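Local coordinates for protein GTN Reductase (Agrobacterium tumefaciens, PDB 5N6G) that probably reduces activated carbon-carbon double bonds as an FMN-dependent ene-reductase of the Old Yellow Enzyme family, and here holds 2-phenylacrylic acid, at residues R230-V234 with F284-F289; P233-A237 with D276-G280. All coordinates share one frame; numbering follows the deposited sequence.

Overall arrangement
Both contacts start from the chain that leaves strand 227-231 of the eight-stranded parallel barrel, and they share Pro233 and Val234. The centres of contact 1 and contact 2 lie about 10 Å apart, on the same side of the chain's centre. Contact 1 packs the strand end and the first turn after it against the start of helix 286-295. In contact 2 the loop leading to helix 245-256 meets the loop after strand 263-267. Along the sequence the order is 230-237, then 276-280, then 284-289. Neighbouring strand-to-helix connections are thus joined beside the FMN site, where Arg230 grips the flavin and the side chain of Thr235 lies about 8 Å from the bound 2-phenylacrylic acid.

Contact 1: residues R230-V234 with F284-F289; sequences RLSPV and FDYASF. With FMN (flavin mononucleotide), chain B.
Val234 and Phe284 have the nearest CA atoms across the two segments, 7.6 Å apart, where the end of strand 227-231 and its following turn face the start of helix 286-295. No hydrogen bond crosses; the contact is apolar packing. Pro233 lies over one face of the Phe284 ring. Pro233 CB sits 3.8 Å from the centroid of the Phe284 ring, 18° off the ring normal, a CH-pi contact. Phe284 has CG anti to the backbone N (chi1 -168°), which carries the ring across the proline. Val234 CG1 packs against Phe284 CB at 3.8 Å, while its CG2 reaches the hydroxyl of Tyr286. The valine and the tyrosine point at each other. Tyr286 OH itself is hydrogen-bonded to Gly269 N. Within 284-289, Phe284 CD2 lies above the centre of the Tyr286 ring. Phe289 turns a ring edge to Leu231, with Phe289 CZ 4.0 Å from Leu231 CD1. Tyr249 and Val253 of helix 245-256 also touch Phe289. The helix start is capped by Asp285 at the N-cap: Ser288 N donates to Asp285 OD1 at 3.0 Å, from above the carboxylate plane.

Arg230 takes no part in this packing and reaches FMN instead, its chain bending at chi3 on the way. Arg230 NH1 donates to FMN O2 at 2.8 Å, with an N-H...O angle of 140°, and weakly to ribityl O2' and O3'. Arg230 NH2 adds a bond to FMN O3' at 3.1 Å. The guanidinium therefore spans the pyrimidine ring and the ribityl chain, and its positive charge probably helps stabilise negative charge on the reduced flavin. A strand end supplying a cofactor ligand, with its outward residues packed under a helix, is characteristic of the TIM barrel of the Old Yellow Enzyme family.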
loop_
_atom_site.group_PDB
_atom_site.type_symbol
_atom_site.label_atom_id
_atom_site.label_comp_id
_atom_site.label_asym_id
_atom_site.label_seq_id
_atom_site.Cartn_x
_atom_site.Cartn_y
_atom_site.Cartn_z
ATOM N N ARG A 230 -5.310 -2.343 -0.527
ATOM C CA ARG A 230 -5.196 -1.729 0.790
ATOM C C ARG A 230 -6.176 -0.566 0.909
ATOM O O ARG A 230 -6.214 0.306 0.038
ATOM C CB ARG A 230 -3.769 -1.238 1.047
ATOM C CG ARG A 230 -3.562 -0.864 2.505
ATOM C CD ARG A 230 -2.140 -0.534 2.849
ATOM N NE ARG A 230 -1.823 -1.013 4.189
ATOM C CZ ARG A 230 -0.966 -0.445 5.031
ATOM N NH1 ARG A 230 -0.373 0.685 4.734
ATOM N NH2 ARG A 230 -0.726 -1.026 6.194
ATOM N N LEU A 231 -6.904 -0.509 2.019
ATOM C CA LEU A 231 -7.926 0.497 2.276
ATOM C C LEU A 231 -7.695 1.108 3.652
ATOM O O LEU A 231 -7.186 0.447 4.557
ATOM C CB LEU A 231 -9.348 -0.110 2.222
ATOM C CG LEU A 231 -9.704 -0.808 0.918
ATOM C CD1 LEU A 231 -11.012 -1.609 1.129
ATOM C CD2 LEU A 231 -9.816 0.237 -0.190
ATOM N N SER A 232 -8.096 2.366 3.825
ATOM C CA SER A 232 -7.863 3.086 5.073
ATOM C C SER A 232 -9.036 4.042 5.283
ATOM O O SER A 232 -8.968 5.232 4.931
ATOM C CB SER A 232 -6.523 3.832 5.052
ATOM O OG SER A 232 -6.404 4.667 3.900
ATOM N N PRO A 233 -10.142 3.545 5.851
ATOM C CA PRO A 233 -11.406 4.312 5.833
ATOM C C PRO A 233 -11.370 5.670 6.517
ATOM O O PRO A 233 -12.115 6.566 6.098
ATOM C CB PRO A 233 -12.385 3.368 6.551
ATOM C CG PRO A 233 -11.848 2.007 6.319
ATOM C CD PRO A 233 -10.352 2.140 6.243
ATOM N N VAL A 234 -10.579 5.871 7.569
ATOM C CA VAL A 234 -10.689 7.101 8.343
ATOM C C VAL A 234 -9.407 7.900 8.398
ATOM O O VAL A 234 -9.368 8.927 9.075
ATOM C CB VAL A 234 -11.183 6.826 9.781
ATOM C CG1 VAL A 234 -12.544 6.150 9.771
ATOM C CG2 VAL A 234 -10.195 5.986 10.554
ATOM N N PHE A 284 -16.272 4.694 13.139
ATOM C CA PHE A 284 -16.324 3.666 12.110
ATOM C C PHE A 284 -16.428 2.300 12.774
ATOM O O PHE A 284 -15.743 2.025 13.764
ATOM C CB PHE A 284 -15.075 3.727 11.226
ATOM C CG PHE A 284 -15.169 2.910 9.970
ATOM C CD1 PHE A 284 -15.790 3.411 8.852
ATOM C CD2 PHE A 284 -14.603 1.652 9.897
ATOM C CE1 PHE A 284 -15.887 2.672 7.690
ATOM C CE2 PHE A 284 -14.680 0.901 8.728
ATOM C CZ PHE A 284 -15.318 1.417 7.619
ATOM N N ASP A 285 -17.289 1.448 12.215
ATOM C CA ASP A 285 -17.541 0.100 12.726
ATOM C C ASP A 285 -16.792 -0.877 11.815
ATOM O O ASP A 285 -17.239 -1.180 10.707
ATOM C CB ASP A 285 -19.047 -0.143 12.762
ATOM C CG ASP A 285 -19.422 -1.475 13.373
ATOM O OD1 ASP A 285 -18.580 -2.405 13.420
ATOM O OD2 ASP A 285 -20.596 -1.585 13.779
ATOM N N TYR A 286 -15.627 -1.352 12.268
ATOM C CA TYR A 286 -14.819 -2.240 11.438
ATOM C C TYR A 286 -15.425 -3.640 11.325
ATOM O O TYR A 286 -15.192 -4.321 10.321
ATOM C CB TYR A 286 -13.398 -2.312 11.989
ATOM C CG TYR A 286 -12.679 -0.997 11.833
ATOM C CD1 TYR A 286 -11.945 -0.724 10.698
ATOM C CD2 TYR A 286 -12.795 0.001 12.803
ATOM C CE1 TYR A 286 -11.303 0.506 10.527
ATOM C CE2 TYR A 286 -12.161 1.232 12.632
ATOM C CZ TYR A 286 -11.418 1.466 11.511
ATOM O OH TYR A 286 -10.788 2.697 11.363
ATOM N N ALA A 287 -16.189 -4.085 12.319
ATOM C CA ALA A 287 -16.911 -5.357 12.189
ATOM C C ALA A 287 -17.988 -5.289 11.110
ATOM O O ALA A 287 -18.198 -6.259 10.372
ATOM C CB ALA A 287 -17.530 -5.742 13.525
ATOM N N SER A 288 -18.721 -4.172 11.043
ATOM C CA SER A 288 -19.751 -3.992 10.022
ATOM C C SER A 288 -19.123 -3.959 8.636
ATOM O O SER A 288 -19.666 -4.506 7.662
ATOM C CB SER A 288 -20.507 -2.687 10.302
ATOM O OG SER A 288 -21.365 -2.336 9.227
ATOM N N PHE A 289 -17.971 -3.308 8.545
ATOM C CA PHE A 289 -17.200 -3.219 7.312
ATOM C C PHE A 289 -16.766 -4.600 6.833
ATOM O O PHE A 289 -16.974 -4.964 5.664
ATOM C CB PHE A 289 -16.011 -2.292 7.595
ATOM C CG PHE A 289 -15.039 -2.104 6.479
ATOM C CD1 PHE A 289 -15.429 -1.633 5.228
ATOM C CD2 PHE A 289 -13.686 -2.338 6.703
ATOM C CE1 PHE A 289 -14.493 -1.427 4.231
ATOM C CE2 PHE A 289 -12.756 -2.141 5.714
ATOM C CZ PHE A 289 -13.153 -1.685 4.477
HETATM N N1 FMN B . 1.718 2.630 3.976
HETATM C C2 FMN B . 1.502 2.269 2.669
HETATM O O2 FMN B . 0.390 1.848 2.277
HETATM N N3 FMN B . 2.541 2.339 1.767
HETATM C C4 FMN B . 3.819 2.793 2.037
HETATM O O4 FMN B . 4.689 2.772 1.167
HETATM C C4A FMN B . 4.029 3.201 3.408
HETATM N N5 FMN B . 5.222 3.612 3.755
HETATM C C5A FMN B . 5.454 3.846 5.100
HETATM C C6 FMN B . 6.744 4.171 5.502
HETATM C C7 FMN B . 7.059 4.303 6.847
HETATM C C7M FMN B . 8.481 4.624 7.234
HETATM C C8 FMN B . 6.068 4.119 7.817
HETATM C C8M FMN B . 6.388 4.192 9.285
HETATM C C9 FMN B . 4.767 3.817 7.422
HETATM C C9A FMN B . 4.460 3.671 6.069
HETATM N N10 FMN B . 3.180 3.253 5.644
HETATM C C10 FMN B . 2.924 3.038 4.317
HETATM C "C1'" FMN B . 2.193 2.876 6.666
HETATM C "C2'" FMN B . 2.483 1.485 7.215
HETATM O "O2'" FMN B . 2.303 0.493 6.198
HETATM C "C3'" FMN B . 1.612 1.120 8.417
HETATM O "O3'" FMN B . 0.236 1.251 8.068
HETATM C "C4'" FMN B . 1.881 1.979 9.651
HETATM O "O4'" FMN B . 3.278 1.985 9.956
HETATM C "C5'" FMN B . 1.065 1.534 10.851
HETATM O "O5'" FMN B . 1.426 0.191 11.235
HETATM P P FMN B . 2.359 -0.181 12.511
HETATM O O1P FMN B . 1.604 0.321 13.723
HETATM O O2P FMN B . 3.649 0.596 12.308
HETATM O O3P FMN B . 2.510 -1.657 12.442
#

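Contact 2: residues P233-A237 with D276-G280; sequences PVTPA and DFKQG
Phe277 and Pro236 reach out to each other across the gap between the two loops. Pro236 CD comes obliquely to the phenyl ring, 3.6 Å from Phe277 CE2, and the proline CG and CB pack alongside CE2 and CZ. The same ring presents its edge to the backbone carbonyl of Val234, and Val234 O lies in the ring plane, 3.4 Å from Phe277 CD2. With chi1 at -172°, the phenyl group of Phe277 points away from its own amide nitrogen and toward the 233-237 loop. Val234 also places CG2 3.5 Å from Phe277 O.

Gln279 runs in beside the phenylalanine, with its chain extended beyond CG. Gln279 CG passes 3.7 Å from Val234 O, and the amide reaches Pro236, with Gln279 NE2 3.7 Å from Pro236 CA. A water links the loops: it donates to Thr235 O and to Gln279 OE1, each at 2.6 Å. Gln279 OE1 also accepts from Glu242 N, and NE2 donates to Ile240 O, so both ends of the amide are held and its rotation is fixed. Thr235 OG1 pairs with Thr271 OG1 and weakly accepts from Ala237 N.

The contact joins two barrel connections. Residues 233-237 follow strand 227-231 and lead towards helix 245-256; residues 276-280 follow the adjacent strand 263-267 and precede helix 286-295.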
loop_
_atom_site.group_PDB
_atom_site.type_symbol
_atom_site.label_atom_id
_atom_site.label_comp_id
_atom_site.label_asym_id
_atom_site.label_seq_id
_atom_site.Cartn_x
_atom_site.Cartn_y
_atom_site.Cartn_z
ATOM N N PRO A 233 -10.142 3.545 5.851
ATOM C CA PRO A 233 -11.406 4.312 5.833
ATOM C C PRO A 233 -11.370 5.670 6.517
ATOM O O PRO A 233 -12.115 6.566 6.098
ATOM C CB PRO A 233 -12.385 3.368 6.551
ATOM C CG PRO A 233 -11.848 2.007 6.319
ATOM C CD PRO A 233 -10.352 2.140 6.243
ATOM N N VAL A 234 -10.579 5.871 7.569
ATOM C CA VAL A 234 -10.689 7.101 8.343
ATOM C C VAL A 234 -9.407 7.900 8.398
ATOM O O VAL A 234 -9.368 8.927 9.075
ATOM C CB VAL A 234 -11.183 6.826 9.781
ATOM C CG1 VAL A 234 -12.544 6.150 9.771
ATOM C CG2 VAL A 234 -10.195 5.986 10.554
ATOM N N THR A 235 -8.370 7.484 7.720
ATOM C CA THR A 235 -7.086 8.099 7.972
ATOM C C THR A 235 -7.060 9.550 7.491
ATOM O O THR A 235 -7.611 9.864 6.436
ATOM C CB THR A 235 -5.975 7.324 7.300
ATOM O OG1 THR A 235 -4.739 7.921 7.703
ATOM C CG2 THR A 235 -6.097 7.366 5.806
ATOM N N PRO A 236 -6.405 10.441 8.229
ATOM C CA PRO A 236 -6.260 11.833 7.788
ATOM C C PRO A 236 -5.018 12.086 6.945
ATOM O O PRO A 236 -4.687 13.247 6.668
ATOM C CB PRO A 236 -6.163 12.561 9.118
ATOM C CG PRO A 236 -5.412 11.619 10.002
ATOM C CD PRO A 236 -5.841 10.242 9.577
ATOM N N ALA A 237 -4.317 11.036 6.574
ATOM C CA ALA A 237 -3.086 11.170 5.808
ATOM C C ALA A 237 -3.286 12.042 4.573
ATOM O O ALA A 237 -4.269 11.917 3.846
ATOM C CB ALA A 237 -2.606 9.781 5.384
ATOM N N ASP A 276 -8.652 4.427 17.205
ATOM C CA ASP A 276 -10.042 4.861 17.346
ATOM C C ASP A 276 -10.316 6.219 16.699
ATOM O O ASP A 276 -11.367 6.828 16.952
ATOM C CB ASP A 276 -10.447 4.891 18.822
ATOM C CG ASP A 276 -9.718 5.951 19.616
ATOM O OD1 ASP A 276 -8.887 6.682 19.038
ATOM O OD2 ASP A 276 -9.991 6.062 20.833
ATOM N N PHE A 277 -9.409 6.682 15.851
ATOM C CA PHE A 277 -9.582 7.951 15.164
ATOM C C PHE A 277 -10.877 7.971 14.352
ATOM O O PHE A 277 -11.303 6.963 13.772
ATOM C CB PHE A 277 -8.374 8.186 14.255
ATOM C CG PHE A 277 -8.340 9.539 13.625
ATOM C CD1 PHE A 277 -7.930 10.643 14.346
ATOM C CD2 PHE A 277 -8.714 9.701 12.300
ATOM C CE1 PHE A 277 -7.906 11.885 13.763
ATOM C CE2 PHE A 277 -8.691 10.945 11.717
ATOM C CZ PHE A 277 -8.286 12.028 12.445
ATOM N N LYS A 278 -11.505 9.140 14.309
ATOM C CA LYS A 278 -12.575 9.384 13.361
ATOM C C LYS A 278 -12.484 10.832 12.917
ATOM O O LYS A 278 -11.951 11.685 13.619
ATOM C CB LYS A 278 -13.954 9.100 13.946
ATOM C CG LYS A 278 -14.339 9.995 15.092
ATOM C CD LYS A 278 -15.711 9.605 15.625
ATOM C CE LYS A 278 -16.104 10.420 16.814
ATOM N NZ LYS A 278 -16.422 11.809 16.444
ATOM N N GLN A 279 -13.049 11.091 11.757
ATOM C CA GLN A 279 -13.147 12.438 11.219
ATOM C C GLN A 279 -14.546 13.002 11.316
ATOM O O GLN A 279 -14.712 14.162 11.678
ATOM C CB GLN A 279 -12.712 12.443 9.752
ATOM C CG GLN A 279 -11.299 12.014 9.537
ATOM C CD GLN A 279 -10.839 12.223 8.093
ATOM O OE1 GLN A 279 -11.424 11.702 7.168
ATOM N NE2 GLN A 279 -9.768 13.001 7.921
ATOM N N GLY A 280 -15.549 12.216 10.960
ATOM C CA GLY A 280 -16.922 12.651 11.048
ATOM C C GLY A 280 -17.510 12.418 12.427
ATOM O O GLY A 280 -16.813 12.183 13.417
HETATM O O HOH W 1 -10.112 9.967 5.672
#